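Local coordinates for orotidine 5'-phosphate decarboxylase (Methanocaldococcus jannaschii, PDB 4LUI), which probably catalyses the decarboxylation of orotidine 5'-monophosphate to uridine 5'-monophosphate, the last step of de novo UMP synthesis, working as a homodimer with a TIM-barrel fold, at residues K94-L97 and K98-G102; S113-A116 and V117-V120. One frame throughout, in Å; residues are numbered along the deposited sequence.

Interaction 1: K94-L97 and K98-G102; sequences KITL and KYADG
Thr-96 O and Ala-100 N make the main hydrogen bond here, 3.1 Å long with an N-H...O angle of 158°. Two residues earlier, Lys-98 N approaches Lys-94 O at 3.3 Å, but the bond is bent (121°) and weak. A water takes up what the backbone no longer pairs directly: it donates to Ile-95 O at 2.9 Å and to Thr-96 O, and accepts from Tyr-99 N, so that Thr-96 O is gripped by both the water and Ala-100 N.

These bonds carry the chain out of helix 86-97 and into strand 102-106, one of the helix-to-strand turns of the TIM barrel. Ala-100 O and Leu-97 O, two acceptors 3.3 Å apart, are both bonded by Lys-126 NZ, whose ammonium probably offsets their mutual repulsion. Asp-101 OD2 takes both a salt bridge to Lys-69 NZ and a hydrogen bond from Val-76 N.

Apolar contacts close the inner side of the turn. With CG anti to its carbonyl carbon (chi1 -65°), Leu-97 turns CD2 onto the backbone of Gly-102, 3.7 Å from its C, and to 4.4 Å from Ala-100 CB. The branched end of Leu-97 also touches Ala-121 and Leu-124 of helix 111-124, which suits a leucine at a buried position. Ala-100 packs on Ile-65 as well; its small methyl suits a place where CB comes within 3.3 Å of Thr-96 O, beside the hydrogen-bonded carbonyl. On the outer side, the aliphatic part of Lys-98 lies against Tyr-99, its CG 3.8 Å above the centre of one ring face, while the long chain carries the ammonium away from the helix.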
loop_
_atom_site.group_PDB
_atom_site.type_symbol
_atom_site.label_atom_id
_atom_site.label_comp_id
_atom_site.label_asym_id
_atom_site.label_seq_id
_atom_site.Cartn_x
_atom_site.Cartn_y
_atom_site.Cartn_z
ATOM N N LYS B 94 1.900 -12.499 -5.109
ATOM C CA LYS B 94 1.516 -13.909 -5.098
ATOM C C LYS B 94 0.243 -14.137 -4.287
ATOM O O LYS B 94 -0.700 -14.798 -4.743
ATOM C CB LYS B 94 2.646 -14.787 -4.555
ATOM C CG LYS B 94 3.810 -14.938 -5.511
ATOM C CD LYS B 94 4.799 -15.967 -5.004
ATOM C CE LYS B 94 6.027 -16.042 -5.899
ATOM N NZ LYS B 94 6.999 -17.046 -5.385
ATOM N N ILE B 95 0.201 -13.594 -3.080
ATOM C CA ILE B 95 -0.967 -13.849 -2.232
ATOM C C ILE B 95 -2.211 -13.152 -2.782
ATOM O O ILE B 95 -3.321 -13.681 -2.698
ATOM C CB ILE B 95 -0.703 -13.472 -0.749
ATOM C CG1 ILE B 95 -1.844 -13.961 0.144
ATOM C CG2 ILE B 95 -0.494 -11.980 -0.589
ATOM C CD1 ILE B 95 -1.437 -14.114 1.600
ATOM N N THR B 96 -2.014 -11.976 -3.369
ATOM C CA THR B 96 -3.126 -11.160 -3.843
ATOM C C THR B 96 -3.729 -11.750 -5.109
ATOM O O THR B 96 -4.960 -11.835 -5.247
ATOM C CB THR B 96 -2.667 -9.718 -4.098
ATOM O OG1 THR B 96 -2.218 -9.145 -2.861
ATOM C CG2 THR B 96 -3.805 -8.880 -4.642
ATOM N N LEU B 97 -2.866 -12.182 -6.025
ATOM C CA LEU B 97 -3.329 -12.688 -7.310
ATOM C C LEU B 97 -3.777 -14.148 -7.264
ATOM O O LEU B 97 -4.201 -14.703 -8.286
ATOM C CB LEU B 97 -2.259 -12.474 -8.389
ATOM C CG LEU B 97 -1.959 -11.000 -8.686
ATOM C CD1 LEU B 97 -0.801 -10.894 -9.689
ATOM C CD2 LEU B 97 -3.202 -10.272 -9.199
ATOM N N LYS B 98 -3.718 -14.764 -6.086
ATOM C CA LYS B 98 -4.305 -16.084 -5.911
ATOM C C LYS B 98 -5.796 -16.046 -6.251
ATOM O O LYS B 98 -6.304 -16.949 -6.917
ATOM C CB LYS B 98 -4.096 -16.575 -4.481
ATOM C CG LYS B 98 -4.630 -17.974 -4.219
ATOM C CD LYS B 98 -4.168 -18.495 -2.863
ATOM C CE LYS B 98 -4.680 -19.905 -2.618
ATOM N NZ LYS B 98 -4.326 -20.805 -3.751
ATOM N N TYR B 99 -6.480 -14.989 -5.805
ATOM C CA TYR B 99 -7.914 -14.837 -6.053
ATOM C C TYR B 99 -8.285 -13.628 -6.911
ATOM O O TYR B 99 -9.282 -13.670 -7.638
ATOM C CB TYR B 99 -8.701 -14.816 -4.740
ATOM C CG TYR B 99 -8.462 -16.044 -3.897
ATOM C CD1 TYR B 99 -8.804 -17.301 -4.366
ATOM C CD2 TYR B 99 -7.880 -15.947 -2.638
ATOM C CE1 TYR B 99 -8.575 -18.435 -3.611
ATOM C CE2 TYR B 99 -7.651 -17.079 -1.868
ATOM C CZ TYR B 99 -8.001 -18.320 -2.362
ATOM O OH TYR B 99 -7.779 -19.459 -1.611
ATOM N N ALA B 100 -7.506 -12.553 -6.825
ATOM C CA ALA B 100 -7.768 -11.384 -7.663
ATOM C C ALA B 100 -7.282 -11.614 -9.093
ATOM O O ALA B 100 -6.418 -12.453 -9.345
ATOM C CB ALA B 100 -7.097 -10.157 -7.094
ATOM N N ASP B 101 -7.832 -10.840 -10.017
ATOM C CA ASP B 101 -7.469 -10.944 -11.420
ATOM C C ASP B 101 -6.445 -9.902 -11.823
ATOM O O ASP B 101 -5.852 -10.002 -12.888
ATOM C CB ASP B 101 -8.717 -10.796 -12.280
ATOM C CG ASP B 101 -9.723 -11.870 -11.983
ATOM O OD1 ASP B 101 -9.375 -13.055 -12.194
ATOM O OD2 ASP B 101 -10.839 -11.540 -11.529
ATOM N N GLY B 102 -6.253 -8.906 -10.973
ATOM C CA GLY B 102 -5.305 -7.849 -11.254
ATOM C C GLY B 102 -4.944 -7.141 -9.969
ATOM O O GLY B 102 -5.650 -7.246 -8.966
HETATM O O HOH W 1 -6.151 -13.330 -3.206
#

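Interaction 2: S113-A116 and V117-V120; sequences SVKA and VQDV
Helix 111-124 is the connecting helix of a beta-alpha-beta unit of the barrel, and residues 113-120 form two of its regular turns. Val-114 O accepts from Gln-118 N at 3.0 Å, nearly straight at 167°, and Lys-115 O accepts from Asp-119 N at 2.8 Å.

Side chains lean back on the preceding turn. Gln-118, with CG anti to its carbonyl carbon (chi1 -72°), extends across Val-114 and Lys-115, its OE1 4.0 Å from both Val-114 CG1 and Lys-115 CG; the length of glutamine lets NE2 form a hydrogen bond with Leu-157 O, which holds one end of the buried amide. Asp-119 CG lies 3.2 Å from Lys-115 O, but the carboxylate oxygens make no hydrogen bond to this carbonyl, since both sides are acceptors. Opposite charges on Asp-119 and Lys-115 suit this exposed side, yet OD1 and NZ stay 6.1 Å apart, too far for a salt bridge, so any attraction is probably weak and long-range. Val-117, a compact beta-branched residue, sets CG2 3.7 Å from Ser-113 O.

Ser-113 OG is hydrogen-bonded to Asp-84 O and the side chain touches Pro-86; both residues are predicted to bind substrate. Val-117 is wedged inward against strands 102-106 and 127-131 and against Ala-93 of helix 86-97, while Val-114 and Lys-115 meet Leu-157 of helix 147-157.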
loop_
_atom_site.group_PDB
_atom_site.type_symbol
_atom_site.label_atom_id
_atom_site.label_comp_id
_atom_site.label_asym_id
_atom_site.label_seq_id
_atom_site.Cartn_x
_atom_site.Cartn_y
_atom_site.Cartn_z
ATOM N N SER B 113 10.665 -2.840 -8.742
ATOM C CA SER B 113 9.530 -3.172 -7.884
ATOM C C SER B 113 8.292 -3.500 -8.713
ATOM O O SER B 113 7.539 -4.415 -8.388
ATOM C CB SER B 113 9.244 -2.033 -6.920
ATOM O OG SER B 113 10.304 -1.915 -5.999
ATOM N N VAL B 114 8.087 -2.754 -9.792
ATOM C CA VAL B 114 6.958 -3.022 -10.673
ATOM C C VAL B 114 7.137 -4.364 -11.400
ATOM O O VAL B 114 6.216 -5.192 -11.440
ATOM C CB VAL B 114 6.752 -1.881 -11.682
ATOM C CG1 VAL B 114 5.669 -2.249 -12.680
ATOM C CG2 VAL B 114 6.409 -0.579 -10.951
ATOM N N LYS B 115 8.330 -4.578 -11.942
ATOM C CA LYS B 115 8.677 -5.830 -12.624
ATOM C C LYS B 115 8.448 -7.062 -11.742
ATOM O O LYS B 115 7.991 -8.100 -12.217
ATOM C CB LYS B 115 10.138 -5.778 -13.085
ATOM C CG LYS B 115 10.372 -4.966 -14.352
ATOM C CD LYS B 115 11.853 -4.999 -14.745
ATOM C CE LYS B 115 12.093 -4.542 -16.180
ATOM N NZ LYS B 115 11.466 -5.467 -17.170
ATOM N N ALA B 116 8.764 -6.942 -10.455
ATOM C CA ALA B 116 8.558 -8.048 -9.520
ATOM C C ALA B 116 7.098 -8.488 -9.489
ATOM O O ALA B 116 6.799 -9.683 -9.474
ATOM C CB ALA B 116 9.039 -7.664 -8.123
ATOM N N VAL B 117 6.191 -7.518 -9.483
ATOM C CA VAL B 117 4.764 -7.825 -9.537
ATOM C C VAL B 117 4.382 -8.403 -10.906
ATOM O O VAL B 117 3.669 -9.404 -10.981
ATOM C CB VAL B 117 3.927 -6.591 -9.244
ATOM C CG1 VAL B 117 2.453 -6.929 -9.301
ATOM C CG2 VAL B 117 4.283 -6.061 -7.862
ATOM N N GLN B 118 4.883 -7.789 -11.979
ATOM C CA GLN B 118 4.620 -8.276 -13.333
ATOM C C GLN B 118 5.038 -9.723 -13.540
ATOM O O GLN B 118 4.320 -10.502 -14.172
ATOM C CB GLN B 118 5.345 -7.402 -14.354
ATOM C CG GLN B 118 4.747 -6.031 -14.532
ATOM C CD GLN B 118 5.443 -5.296 -15.648
ATOM O OE1 GLN B 118 6.589 -4.876 -15.499
ATOM N NE2 GLN B 118 4.777 -5.183 -16.794
ATOM N N ASP B 119 6.200 -10.083 -13.010
ATOM C CA ASP B 119 6.712 -11.434 -13.179
ATOM C C ASP B 119 5.763 -12.469 -12.569
ATOM O O ASP B 119 5.562 -13.544 -13.139
ATOM C CB ASP B 119 8.127 -11.561 -12.613
ATOM C CG ASP B 119 9.169 -10.852 -13.480
ATOM O OD1 ASP B 119 8.822 -10.376 -14.587
ATOM O OD2 ASP B 119 10.342 -10.781 -13.055
ATOM N N VAL B 120 5.163 -12.131 -11.433
ATOM C CA VAL B 120 4.181 -13.007 -10.804
ATOM C C VAL B 120 2.917 -13.063 -11.651
ATOM O O VAL B 120 2.385 -14.150 -11.930
ATOM C CB VAL B 120 3.811 -12.508 -9.386
ATOM C CG1 VAL B 120 2.601 -13.277 -8.811
ATOM C CG2 VAL B 120 5.008 -12.611 -8.470
#

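Interaction 1 comes first along the chain, at the end of helix 86-97 and the turn into strand 102-106; interaction 2 follows in helix 111-124, the next helix after that strand. Their centres are about 13 Å apart, on the same side of the barrel, and the two helices pack side by side against its outer wall. They touch directly: Val-120 CG1 lies 3.8 Å from Lys-94 N and 4.2 Å from Leu-97 CD1. Residues 94-102 lead the chain into strand 102-106, and residues 113-120 lie in the next helix, which packs on the one before. Both sit within the successive beta-alpha units that build the barrel around the substrate site.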